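Long-range contacts in NAD nucleotidase (Haemophilus influenzae, PDB 3ZTV), which degrades NAD to adenosine and nicotinamide riboside in the periplasm, acting as both a dinucleotide pyrophosphatase and a zinc-dependent 5'-nucleotidase: residues P291-S296 and K328-D333; A51-L56 and A269-L274; S364-G369 and G384-R389; R373-A378 and G464-G469. One frame throughout, in Å; residues are numbered along the deposited sequence.

Interaction 1 of 4, residues P291-S296 and K328-D333; sequences PHVLMS and KSISLD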
loop_
_atom_site.group_PDB
_atom_site.type_symbol
_atom_site.label_atom_id
_atom_site.label_comp_id
_atom_site.label_asym_id
_atom_site.label_seq_id
_atom_site.Cartn_x
_atom_site.Cartn_y
_atom_site.Cartn_z
ATOM N N PRO A 291 5.285 33.663 7.468
ATOM C CA PRO A 291 5.142 33.484 6.020
ATOM C C PRO A 291 5.395 34.816 5.302
ATOM O O PRO A 291 4.527 35.700 5.319
ATOM C CB PRO A 291 3.682 33.057 5.870
ATOM C CG PRO A 291 2.981 33.721 7.022
ATOM C CD PRO A 291 3.991 33.906 8.131
ATOM N N HIS A 292 6.571 34.976 4.697
ATOM C CA HIS A 292 6.923 36.246 4.045
ATOM C C HIS A 292 6.330 36.339 2.646
ATOM O O HIS A 292 6.749 35.607 1.742
ATOM C CB HIS A 292 8.438 36.378 3.897
ATOM C CG HIS A 292 9.189 36.434 5.194
ATOM N ND1 HIS A 292 9.709 35.321 5.821
ATOM C CD2 HIS A 292 9.532 37.492 5.967
ATOM C CE1 HIS A 292 10.330 35.689 6.931
ATOM N NE2 HIS A 292 10.242 37.004 7.036
ATOM N N VAL A 293 5.382 37.252 2.447
ATOM C CA VAL A 293 4.874 37.530 1.106
ATOM C C VAL A 293 5.778 38.557 0.429
ATOM O O VAL A 293 6.012 39.655 0.954
ATOM C CB VAL A 293 3.427 38.043 1.141
ATOM C CG1 VAL A 293 2.969 38.458 -0.254
ATOM C CG2 VAL A 293 2.512 36.976 1.686
ATOM N N LEU A 294 6.295 38.197 -0.743
ATOM C CA LEU A 294 7.236 39.022 -1.483
ATOM C C LEU A 294 6.455 39.963 -2.386
ATOM O O LEU A 294 5.783 39.512 -3.312
ATOM C CB LEU A 294 8.151 38.122 -2.314
ATOM C CG LEU A 294 8.835 36.997 -1.522
ATOM C CD1 LEU A 294 9.559 36.053 -2.470
ATOM C CD2 LEU A 294 9.786 37.562 -0.468
ATOM N N MET A 295 6.544 41.265 -2.129
ATOM C CA MET A 295 5.697 42.236 -2.817
ATOM C C MET A 295 6.488 43.436 -3.325
ATOM O O MET A 295 7.427 43.894 -2.671
ATOM C CB MET A 295 4.580 42.694 -1.869
ATOM C CG MET A 295 3.474 43.527 -2.518
ATOM S SD MET A 295 2.145 43.923 -1.363
ATOM C CE MET A 295 1.482 42.280 -1.097
ATOM N N SER A 296 6.130 43.917 -4.513
ATOM C CA SER A 296 6.674 45.166 -5.032
ATOM C C SER A 296 5.972 46.380 -4.431
ATOM O O SER A 296 4.783 46.328 -4.122
ATOM C CB SER A 296 6.530 45.197 -6.550
ATOM O OG SER A 296 6.941 46.453 -7.069
ATOM N N LYS A 328 5.083 42.795 9.373
ATOM C CA LYS A 328 6.148 41.814 9.529
ATOM C C LYS A 328 6.152 40.763 8.414
ATOM O O LYS A 328 7.206 40.250 8.036
ATOM C CB LYS A 328 6.010 41.134 10.900
ATOM C CG LYS A 328 7.088 40.127 11.223
ATOM C CD LYS A 328 7.119 39.832 12.717
ATOM C CE LYS A 328 8.385 39.079 13.082
ATOM N NZ LYS A 328 9.567 39.660 12.381
ATOM N N SER A 329 4.972 40.446 7.889
ATOM C CA SER A 329 4.818 39.339 6.941
ATOM C C SER A 329 4.846 39.781 5.476
ATOM O O SER A 329 4.622 38.965 4.588
ATOM C CB SER A 329 3.518 38.583 7.219
ATOM O OG SER A 329 3.417 38.217 8.592
ATOM N N ILE A 330 5.059 41.073 5.235
ATOM C CA ILE A 330 5.232 41.614 3.888
ATOM C C ILE A 330 6.687 42.019 3.733
ATOM O O ILE A 330 7.240 42.712 4.595
ATOM C CB ILE A 330 4.331 42.856 3.638
ATOM C CG1 ILE A 330 2.854 42.497 3.807
ATOM C CG2 ILE A 330 4.626 43.478 2.263
ATOM C CD1 ILE A 330 2.342 41.448 2.826
ATOM N N SER A 331 7.317 41.599 2.643
ATOM C CA SER A 331 8.684 41.997 2.370
ATOM C C SER A 331 8.705 42.737 1.039
ATOM O O SER A 331 8.406 42.160 -0.007
ATOM C CB SER A 331 9.578 40.764 2.304
ATOM O OG SER A 331 10.944 41.124 2.241
ATOM N N LEU A 332 9.056 44.017 1.066
ATOM C CA LEU A 332 9.006 44.850 -0.143
ATOM C C LEU A 332 10.325 44.930 -0.903
ATOM O O LEU A 332 11.388 45.146 -0.314
ATOM C CB LEU A 332 8.552 46.278 0.191
ATOM C CG LEU A 332 7.158 46.434 0.789
ATOM C CD1 LEU A 332 6.981 47.829 1.381
ATOM C CD2 LEU A 332 6.075 46.146 -0.235
ATOM N N ASP A 333 10.234 44.762 -2.223
ATOM C CA ASP A 333 11.312 45.095 -3.157
ATOM C C ASP A 333 12.622 44.356 -2.917
ATOM O O ASP A 333 13.699 44.919 -3.110
ATOM C CB ASP A 333 11.559 46.614 -3.171
ATOM C CG ASP A 333 10.335 47.403 -3.601
ATOM O OD1 ASP A 333 9.566 46.930 -4.466
ATOM O OD2 ASP A 333 10.146 48.514 -3.064
HETATM O O HOH W 1 10.045 45.636 -6.902
#
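Val293 and Met295 carry every backbone bond between P291-S296 and K328-D333, two strands running the same way in parallel register. The N-H of Val293 bonds to Ser329 O and its carbonyl takes the N-H of Ser331; Met295 repeats the pattern, its N reaching Ser331 O at 3.0 Å and its O accepting from Asp333 N. All four bonds are close to straight, 158° to 175° at the hydrogen. Met295 O also receives a CA-H contact from Leu332 CA at 3.1 Å.

Apolar contacts gather on the face of Val293, Met295, Ile330 and Leu332. CD1 of Ile330 lies 4.0 Å from Val293 CB and 4.1 Å from Met295 CE, brought near by the bend of the methionine at chi3 (-67°). Leu332 CD2 packs on Met295 CB, and Leu324 of helix 314-325 covers both residues.

Polar side chains finish the C-terminal end of the pairing: a water donates to Asp333 OD1 at 2.8 Å and also bonds to Ser296 OG, while Asp333 OD2 is hydrogen-bonded to Ser297 OG and Ser296 OG to His298 N. The ladder is a parallel edge pairing, with 330-332 the outermost strand of the mixed sheet in the metallophosphoesterase part of the enzyme.

Interaction 2 of 4, residues A51-L56 and A269-L274; sequences AKLNKL and AVVGDL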
loop_
_atom_site.group_PDB
_atom_site.type_symbol
_atom_site.label_atom_id
_atom_site.label_comp_id
_atom_site.label_asym_id
_atom_site.label_seq_id
_atom_site.Cartn_x
_atom_site.Cartn_y
_atom_site.Cartn_z
ATOM N N ALA A 51 16.848 36.835 -3.125
ATOM C CA ALA A 51 17.269 37.920 -2.241
ATOM C C ALA A 51 16.799 37.671 -0.809
ATOM O O ALA A 51 17.564 37.830 0.144
ATOM C CB ALA A 51 16.744 39.262 -2.749
ATOM N N LYS A 52 15.538 37.299 -0.648
ATOM C CA LYS A 52 15.003 37.058 0.687
ATOM C C LYS A 52 15.643 35.841 1.363
ATOM O O LYS A 52 15.990 35.892 2.552
ATOM C CB LYS A 52 13.472 36.940 0.658
ATOM C CG LYS A 52 12.838 36.771 2.037
ATOM C CD LYS A 52 12.331 38.077 2.624
ATOM C CE LYS A 52 13.453 39.021 3.006
ATOM N NZ LYS A 52 12.960 40.154 3.865
ATOM N N LEU A 53 15.803 34.745 0.626
ATOM C CA LEU A 53 16.497 33.575 1.164
ATOM C C LEU A 53 17.925 33.938 1.583
ATOM O O LEU A 53 18.382 33.533 2.656
ATOM C CB LEU A 53 16.515 32.425 0.147
ATOM C CG LEU A 53 15.191 31.711 -0.126
ATOM C CD1 LEU A 53 15.365 30.737 -1.292
ATOM C CD2 LEU A 53 14.676 30.996 1.110
ATOM N N ASN A 54 18.623 34.711 0.754
ATOM C CA ASN A 54 19.994 35.084 1.060
ATOM C C ASN A 54 20.079 35.910 2.332
ATOM O O ASN A 54 20.954 35.687 3.167
ATOM C CB ASN A 54 20.634 35.843 -0.107
ATOM C CG ASN A 54 21.014 34.929 -1.262
ATOM O OD1 ASN A 54 21.049 33.711 -1.104
ATOM N ND2 ASN A 54 21.317 35.514 -2.419
ATOM N N LYS A 55 19.174 36.863 2.488
ATOM C CA LYS A 55 19.198 37.706 3.673
ATOM C C LYS A 55 18.797 36.942 4.931
ATOM O O LYS A 55 19.406 37.117 5.989
ATOM C CB LYS A 55 18.317 38.935 3.472
ATOM C CG LYS A 55 18.915 39.922 2.494
ATOM C CD LYS A 55 18.101 41.190 2.393
ATOM C CE LYS A 55 16.924 41.020 1.451
ATOM N NZ LYS A 55 16.311 42.340 1.107
ATOM N N LEU A 56 17.781 36.093 4.834
ATOM C CA LEU A 56 17.324 35.363 6.018
ATOM C C LEU A 56 18.324 34.305 6.468
ATOM O O LEU A 56 18.567 34.142 7.667
ATOM C CB LEU A 56 15.942 34.743 5.806
ATOM C CG LEU A 56 14.799 35.745 5.612
ATOM C CD1 LEU A 56 13.484 35.005 5.351
ATOM C CD2 LEU A 56 14.669 36.697 6.809
ATOM N N ALA A 269 5.700 33.364 -4.683
ATOM C CA ALA A 269 5.116 34.485 -3.931
ATOM C C ALA A 269 5.561 34.587 -2.479
ATOM O O ALA A 269 5.492 35.681 -1.905
ATOM C CB ALA A 269 3.596 34.423 -3.987
ATOM N N VAL A 270 6.016 33.470 -1.902
ATOM C CA VAL A 270 6.243 33.394 -0.454
ATOM C C VAL A 270 7.529 32.669 -0.129
ATOM O O VAL A 270 7.853 31.649 -0.757
ATOM C CB VAL A 270 5.059 32.658 0.258
ATOM C CG1 VAL A 270 5.433 32.187 1.680
ATOM C CG2 VAL A 270 3.834 33.556 0.299
ATOM N N VAL A 271 8.255 33.191 0.854
ATOM C CA VAL A 271 9.300 32.431 1.524
ATOM C C VAL A 271 8.800 32.115 2.931
ATOM O O VAL A 271 8.547 33.033 3.719
ATOM C CB VAL A 271 10.633 33.205 1.575
ATOM C CG1 VAL A 271 11.609 32.541 2.552
ATOM C CG2 VAL A 271 11.249 33.308 0.180
ATOM N N GLY A 272 8.630 30.827 3.231
ATOM C CA GLY A 272 8.246 30.420 4.575
ATOM C C GLY A 272 9.466 30.373 5.479
ATOM O O GLY A 272 10.549 29.983 5.059
ATOM N N ASP A 273 9.267 30.753 6.735
ATOM C CA ASP A 273 10.348 30.971 7.704
ATOM C C ASP A 273 9.875 30.394 9.047
ATOM O O ASP A 273 9.022 30.984 9.715
ATOM C CB ASP A 273 10.546 32.496 7.763
ATOM C CG ASP A 273 11.518 32.974 8.836
ATOM O OD1 ASP A 273 12.068 32.173 9.609
ATOM O OD2 ASP A 273 11.713 34.215 8.891
ATOM N N LEU A 274 10.372 29.204 9.396
ATOM C CA LEU A 274 9.963 28.485 10.605
ATOM C C LEU A 274 11.187 28.156 11.448
ATOM O O LEU A 274 12.032 27.362 11.044
ATOM C CB LEU A 274 9.182 27.198 10.263
ATOM C CG LEU A 274 8.483 26.524 11.452
ATOM C CD1 LEU A 274 7.265 27.344 11.832
ATOM C CD2 LEU A 274 8.081 25.084 11.141
#
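Leu53 and Leu56 of helix 46-59 close on Val271 of strand 270-278, and one methyl of the valine takes both. Leu53 CD2 stands 3.7 Å from Val271 CG1, the two side chains crossing at a slant, whereas Leu56 meets the valine tip to tip, its CD1 4.2 Å from the same CG1. A chi1 of 167° sets that methyl anti to the backbone N, where both leucines meet it. The same Leu56 CD1 also touches a carboxylate oxygen, Asp273 OD2, at 4.0 Å. Lys52 adds only its aliphatic part, CG lying 4.2 Å from Val271 CB.

The next shell fixes these groups. Asp273 OD2 is hydrogen-bonded to Tyr60 OH, and OD1 forms a salt bridge with Arg288 NE. The amine of Lys52 leads away from the strand to Ser331 OG. Leu16 of strand 11-18 packs against Leu53, Leu56 and Asp273, and His292 of strand 284-295 lies against Leu56 and Asp273. Val271 and Asp273 are hydrogen-bonded through their backbones to His292 and Ile290, while Gly272 and Leu274 pair with His17 and Ile15, so the strand is held from both neighbours.

The helix thus lies over the sheet, its axis 9.6 Å from that of the strand and inclined by 21°. No hydrogen bond joins the two segments: the contact is apolar, while the buried carboxylate of Asp273 has its polar partners in Tyr60 and Arg288, which would be expected to favour its charged form.

Interaction 3 of 4, residues S364-G369 and G384-R389; sequences SAMPGG and GSIATR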
loop_
_atom_site.group_PDB
_atom_site.type_symbol
_atom_site.label_atom_id
_atom_site.label_comp_id
_atom_site.label_asym_id
_atom_site.label_seq_id
_atom_site.Cartn_x
_atom_site.Cartn_y
_atom_site.Cartn_z
ATOM N N SER A 364 -9.071 25.473 -44.249
ATOM C CA SER A 364 -9.938 26.629 -44.096
ATOM C C SER A 364 -9.936 27.166 -42.673
ATOM O O SER A 364 -9.686 26.426 -41.720
ATOM C CB SER A 364 -11.369 26.273 -44.506
ATOM O OG SER A 364 -11.453 26.053 -45.903
ATOM N N ALA A 365 -10.226 28.455 -42.542
ATOM C CA ALA A 365 -10.345 29.090 -41.238
ATOM C C ALA A 365 -11.325 28.322 -40.358
ATOM O O ALA A 365 -12.342 27.813 -40.834
ATOM C CB ALA A 365 -10.803 30.532 -41.400
ATOM N N MET A 366 -11.002 28.224 -39.073
ATOM C CA MET A 366 -11.910 27.639 -38.091
ATOM C C MET A 366 -12.651 28.772 -37.384
ATOM O O MET A 366 -12.057 29.511 -36.601
ATOM C CB MET A 366 -11.128 26.774 -37.099
ATOM C CG MET A 366 -10.637 25.468 -37.709
ATOM S SD MET A 366 -9.482 24.544 -36.669
ATOM C CE MET A 366 -7.997 25.536 -36.816
ATOM N N PRO A 367 -13.949 28.940 -37.688
ATOM C CA PRO A 367 -14.689 30.096 -37.169
ATOM C C PRO A 367 -14.715 30.125 -35.644
ATOM O O PRO A 367 -14.860 29.081 -35.000
ATOM C CB PRO A 367 -16.104 29.891 -37.725
ATOM C CG PRO A 367 -15.922 29.015 -38.920
ATOM C CD PRO A 367 -14.765 28.117 -38.596
ATOM N N GLY A 368 -14.570 31.324 -35.091
ATOM C CA GLY A 368 -14.630 31.544 -33.659
ATOM C C GLY A 368 -15.110 32.953 -33.372
ATOM O O GLY A 368 -15.702 33.605 -34.239
ATOM N N GLY A 369 -14.857 33.432 -32.160
ATOM C CA GLY A 369 -15.263 34.770 -31.784
ATOM C C GLY A 369 -16.758 34.880 -31.574
ATOM O O GLY A 369 -17.492 33.897 -31.677
ATOM N N GLY A 384 -20.940 26.623 -36.337
ATOM C CA GLY A 384 -20.689 27.484 -35.199
ATOM C C GLY A 384 -19.205 27.616 -34.930
ATOM O O GLY A 384 -18.401 27.742 -35.854
ATOM N N SER A 385 -18.838 27.551 -33.655
ATOM C CA SER A 385 -17.473 27.850 -33.247
ATOM C C SER A 385 -16.541 26.639 -33.327
ATOM O O SER A 385 -16.233 26.009 -32.309
ATOM C CB SER A 385 -17.462 28.426 -31.828
ATOM O OG SER A 385 -16.205 29.014 -31.550
ATOM N N ILE A 386 -16.082 26.318 -34.531
ATOM C CA ILE A 386 -15.136 25.224 -34.721
ATOM C C ILE A 386 -13.851 25.493 -33.935
ATOM O O ILE A 386 -13.214 24.567 -33.428
ATOM C CB ILE A 386 -14.810 24.995 -36.220
ATOM C CG1 ILE A 386 -16.084 24.627 -36.991
ATOM C CG2 ILE A 386 -13.778 23.892 -36.375
ATOM C CD1 ILE A 386 -15.877 24.467 -38.496
ATOM N N ALA A 387 -13.482 26.764 -33.817
ATOM C CA ALA A 387 -12.309 27.137 -33.033
ATOM C C ALA A 387 -12.435 26.686 -31.575
ATOM O O ALA A 387 -11.443 26.299 -30.961
ATOM C CB ALA A 387 -12.040 28.640 -33.126
ATOM N N THR A 388 -13.650 26.711 -31.034
ATOM C CA THR A 388 -13.873 26.229 -29.670
ATOM C C THR A 388 -13.671 24.715 -29.572
ATOM O O THR A 388 -13.084 24.222 -28.602
ATOM C CB THR A 388 -15.259 26.628 -29.138
ATOM O OG1 THR A 388 -15.380 28.055 -29.171
ATOM C CG2 THR A 388 -15.439 26.146 -27.705
ATOM N N ARG A 389 -14.147 23.971 -30.571
ATOM C CA ARG A 389 -13.862 22.536 -30.636
ATOM C C ARG A 389 -12.350 22.296 -30.644
ATOM O O ARG A 389 -11.850 21.413 -29.946
ATOM C CB ARG A 389 -14.544 21.886 -31.850
ATOM C CG ARG A 389 -14.363 20.375 -31.958
ATOM C CD ARG A 389 -13.215 20.014 -32.881
ATOM N NE ARG A 389 -12.942 18.576 -32.914
ATOM C CZ ARG A 389 -13.296 17.758 -33.902
ATOM N NH1 ARG A 389 -13.960 18.216 -34.955
ATOM N NH2 ARG A 389 -12.985 16.472 -33.832
HETATM O O HOH W 2 -16.728 31.390 -30.484
#
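Pro367 and Met366 pack against the first turn of helix 386-396, a buried contact of a coil with a helix N terminus in the C-terminal domain of the 5'-nucleotidase family. Ser385 occupies the N-cap position and is also the centre of an inverse gamma turn, closed by a weak bond from Ile386 N to Gly384 O. The incoming coil supplies an acceptor to this helix start: Pro367 O takes the N-H of Ala387 at 2.9 Å in a nearly straight bond, 170° at the hydrogen, with the donor tilted 35° from the carbonyl plane. Ser385 CA brings a CA-H contact to the same oxygen.

Apolar groups fill in beside that bond. The proline ring and Ile386 lie side by side and point the same way, with Pro367 CD 3.8 Å from Ile386 CD1. Met366 instead crosses Ile386 at about a right angle, its CG against Ile386 CG2, the branch anti to the backbone N. Gly368 passes close to the helix, and its CA sits 3.9 Å from Ala387 CB; its N-H bonds to Asp415 and its carbonyl to Asn372.

The hydroxyl of Ser385 both accepts and donates: Thr388 OG1 donates to Ser385 OG at 2.7 Å, and Ser385 OG donates to a water that in turn donates a hydrogen bond to Gly369 O at 2.9 Å.

Interaction 4 of 4, residues R373-A378 and G464-G469; sequences RIPNKA and GAFPYG. With ADN (adenosine), chain D.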
loop_
_atom_site.group_PDB
_atom_site.type_symbol
_atom_site.label_atom_id
_atom_site.label_comp_id
_atom_site.label_asym_id
_atom_site.label_seq_id
_atom_site.Cartn_x
_atom_site.Cartn_y
_atom_site.Cartn_z
ATOM N N ARG A 373 -20.483 32.000 -32.067
ATOM C CA ARG A 373 -20.697 31.297 -30.802
ATOM C C ARG A 373 -21.754 30.206 -30.888
ATOM O O ARG A 373 -21.582 29.126 -30.317
ATOM C CB ARG A 373 -21.048 32.277 -29.685
ATOM C CG ARG A 373 -19.863 33.080 -29.187
ATOM C CD ARG A 373 -20.313 34.171 -28.237
ATOM N NE ARG A 373 -19.184 34.885 -27.650
ATOM C CZ ARG A 373 -19.316 35.897 -26.799
ATOM N NH1 ARG A 373 -20.526 36.301 -26.438
ATOM N NH2 ARG A 373 -18.242 36.501 -26.307
ATOM N N ILE A 374 -22.845 30.489 -31.595
ATOM C CA ILE A 374 -23.955 29.546 -31.720
ATOM C C ILE A 374 -24.149 29.156 -33.183
ATOM O O ILE A 374 -24.254 30.025 -34.051
ATOM C CB ILE A 374 -25.256 30.146 -31.172
ATOM C CG1 ILE A 374 -25.069 30.572 -29.712
ATOM C CG2 ILE A 374 -26.397 29.149 -31.299
ATOM C CD1 ILE A 374 -26.251 31.313 -29.132
ATOM N N PRO A 375 -24.193 27.845 -33.469
ATOM C CA PRO A 375 -24.327 27.419 -34.866
ATOM C C PRO A 375 -25.682 27.803 -35.437
ATOM O O PRO A 375 -26.663 27.867 -34.693
ATOM C CB PRO A 375 -24.223 25.891 -34.783
ATOM C CG PRO A 375 -23.608 25.606 -33.440
ATOM C CD PRO A 375 -24.088 26.700 -32.548
ATOM N N ASN A 376 -25.720 28.062 -36.744
ATOM C CA ASN A 376 -26.974 28.290 -37.464
ATOM C C ASN A 376 -27.760 29.526 -37.027
ATOM O O ASN A 376 -28.974 29.601 -37.224
ATOM C CB ASN A 376 -27.856 27.037 -37.410
ATOM C CG ASN A 376 -27.305 25.907 -38.259
ATOM O OD1 ASN A 376 -26.901 26.119 -39.405
ATOM N ND2 ASN A 376 -27.268 24.702 -37.698
ATOM N N LYS A 377 -27.067 30.493 -36.435
ATOM C CA LYS A 377 -27.673 31.783 -36.133
ATOM C C LYS A 377 -27.226 32.820 -37.160
ATOM O O LYS A 377 -26.205 32.644 -37.822
ATOM C CB LYS A 377 -27.298 32.244 -34.725
ATOM C CG LYS A 377 -28.042 31.523 -33.611
ATOM C CD LYS A 377 -29.548 31.665 -33.779
ATOM C CE LYS A 377 -30.306 31.075 -32.600
ATOM N NZ LYS A 377 -30.790 32.122 -31.655
ATOM N N ALA A 378 -27.994 33.896 -37.290
ATOM C CA ALA A 378 -27.638 34.976 -38.202
ATOM C C ALA A 378 -26.226 35.478 -37.914
ATOM O O ALA A 378 -25.881 35.760 -36.768
ATOM C CB ALA A 378 -28.641 36.116 -38.092
ATOM N N GLY A 464 -21.646 33.509 -24.964
ATOM C CA GLY A 464 -20.335 32.909 -24.779
ATOM C C GLY A 464 -20.355 31.612 -23.987
ATOM O O GLY A 464 -19.350 30.899 -23.936
ATOM N N ALA A 465 -21.489 31.300 -23.365
ATOM C CA ALA A 465 -21.620 30.057 -22.603
ATOM C C ALA A 465 -21.779 28.819 -23.488
ATOM O O ALA A 465 -21.637 27.692 -23.011
ATOM C CB ALA A 465 -22.788 30.151 -21.629
ATOM N N PHE A 466 -22.085 29.007 -24.766
ATOM C CA PHE A 466 -22.442 27.866 -25.602
ATOM C C PHE A 466 -21.308 26.837 -25.637
ATOM O O PHE A 466 -20.170 27.185 -25.941
ATOM C CB PHE A 466 -22.831 28.305 -27.013
ATOM C CG PHE A 466 -23.627 27.272 -27.748
ATOM C CD1 PHE A 466 -22.994 26.250 -28.436
ATOM C CD2 PHE A 466 -25.016 27.306 -27.717
ATOM C CE1 PHE A 466 -23.729 25.281 -29.097
ATOM C CE2 PHE A 466 -25.756 26.339 -28.375
ATOM C CZ PHE A 466 -25.106 25.325 -29.068
ATOM N N PRO A 467 -21.617 25.558 -25.333
ATOM C CA PRO A 467 -20.578 24.544 -25.128
ATOM C C PRO A 467 -20.202 23.741 -26.372
ATOM O O PRO A 467 -21.068 23.367 -27.168
ATOM C CB PRO A 467 -21.224 23.612 -24.103
ATOM C CG PRO A 467 -22.673 23.621 -24.494
ATOM C CD PRO A 467 -22.953 25.044 -24.969
ATOM N N TYR A 468 -18.910 23.485 -26.521
ATOM C CA TYR A 468 -18.393 22.589 -27.552
ATOM C C TYR A 468 -17.408 21.655 -26.872
ATOM O O TYR A 468 -16.738 22.050 -25.913
ATOM C CB TYR A 468 -17.669 23.364 -28.656
ATOM C CG TYR A 468 -18.544 24.306 -29.459
ATOM C CD1 TYR A 468 -18.910 25.551 -28.957
ATOM C CD2 TYR A 468 -18.995 23.953 -30.727
ATOM C CE1 TYR A 468 -19.703 26.417 -29.695
ATOM C CE2 TYR A 468 -19.794 24.815 -31.470
ATOM C CZ TYR A 468 -20.143 26.044 -30.950
ATOM O OH TYR A 468 -20.932 26.919 -31.677
ATOM N N GLY A 469 -17.309 20.423 -27.358
ATOM C CA GLY A 469 -16.487 19.420 -26.707
ATOM C C GLY A 469 -15.546 18.633 -27.603
ATOM O O GLY A 469 -15.629 18.670 -28.837
HETATM O "O5'" ADN D . -17.436 38.880 -22.280
HETATM C "C5'" ADN D . -17.833 37.972 -21.250
HETATM C "C4'" ADN D . -17.787 36.553 -21.802
HETATM O "O4'" ADN D . -16.435 36.169 -22.065
HETATM C "C3'" ADN D . -18.336 35.522 -20.836
HETATM O "O3'" ADN D . -19.740 35.325 -21.027
HETATM C "C2'" ADN D . -17.548 34.273 -21.182
HETATM O "O2'" ADN D . -18.186 33.538 -22.234
HETATM C "C1'" ADN D . -16.226 34.802 -21.705
HETATM N N9 ADN D . -15.209 34.727 -20.633
HETATM C C8 ADN D . -14.894 35.680 -19.733
HETATM N N7 ADN D . -13.905 35.250 -18.902
HETATM C C5 ADN D . -13.581 33.990 -19.271
HETATM C C6 ADN D . -12.627 32.943 -18.841
HETATM N N6 ADN D . -11.779 33.126 -17.803
HETATM N N1 ADN D . -12.629 31.778 -19.518
HETATM C C2 ADN D . -13.454 31.551 -20.556
HETATM N N3 ADN D . -14.342 32.452 -21.001
HETATM C C4 ADN D . -14.442 33.665 -20.413
#
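The guanidinium of Arg373 has Gly464 CA over one face, 3.5 Å above its plane and displaced toward the rim. The Tyr468 ring receives Arg373 O at its edge, in plane, while one face of the Phe466 ring carries Pro467 CD. Pro375 CD makes an off-centre CH-pi contact with Phe466, 4.2 Å from the ring centroid. Ile374 crosses Phe466 at about a right angle, setting its CG1 3.8 Å from Phe466 CD2.

Tyr468 OH donates to Arg373 O at 2.7 Å from well above the carbonyl plane (56° out of it), and the same hydroxyl accepts from Ser385 N. Pro375 meets it tip to tip, with its CD 3.3 Å from Tyr468 OH. Here the first two residues of a type II beta turn, Ile374 to Lys377, pack on Phe466 and on Tyr468 of edge strand 467-470, beside the nucleoside pocket of the C-terminal domain. Arg373 is a likely substrate-binding residue, and Gly464 lines the adenosine site, its O 3.3 Å from O2' of the ligand. With no CB, Gly464 lets O2' lie close to its backbone. Extended from CG to NE, the arginine chain runs past Gly464, and NH1 is hydrogen-bonded to Thr463 OG1.

How the interactions relate
From the N terminus, the first contact to open is interaction 2, where helix 46-59 meets strand 270-278 after more than 200 residues of chain, closing a very long loop. Interaction 1 follows in series: strand 284-295, next to 270-278 in the same sheet, pairs with 330-332 after a 31-residue excursion containing helix 314-325. The two touch through Lys52 and Ser331. Interactions 3 and 4 lie in the C-terminal domain, their centres 44 to 49 Å from those of the first pair. Their segments alternate, so they cross: the 373-378 loop lies inside the 364-389 connection, and 464-469 comes later. The two meet where the start of helix 386-396 lies against strand 467-470.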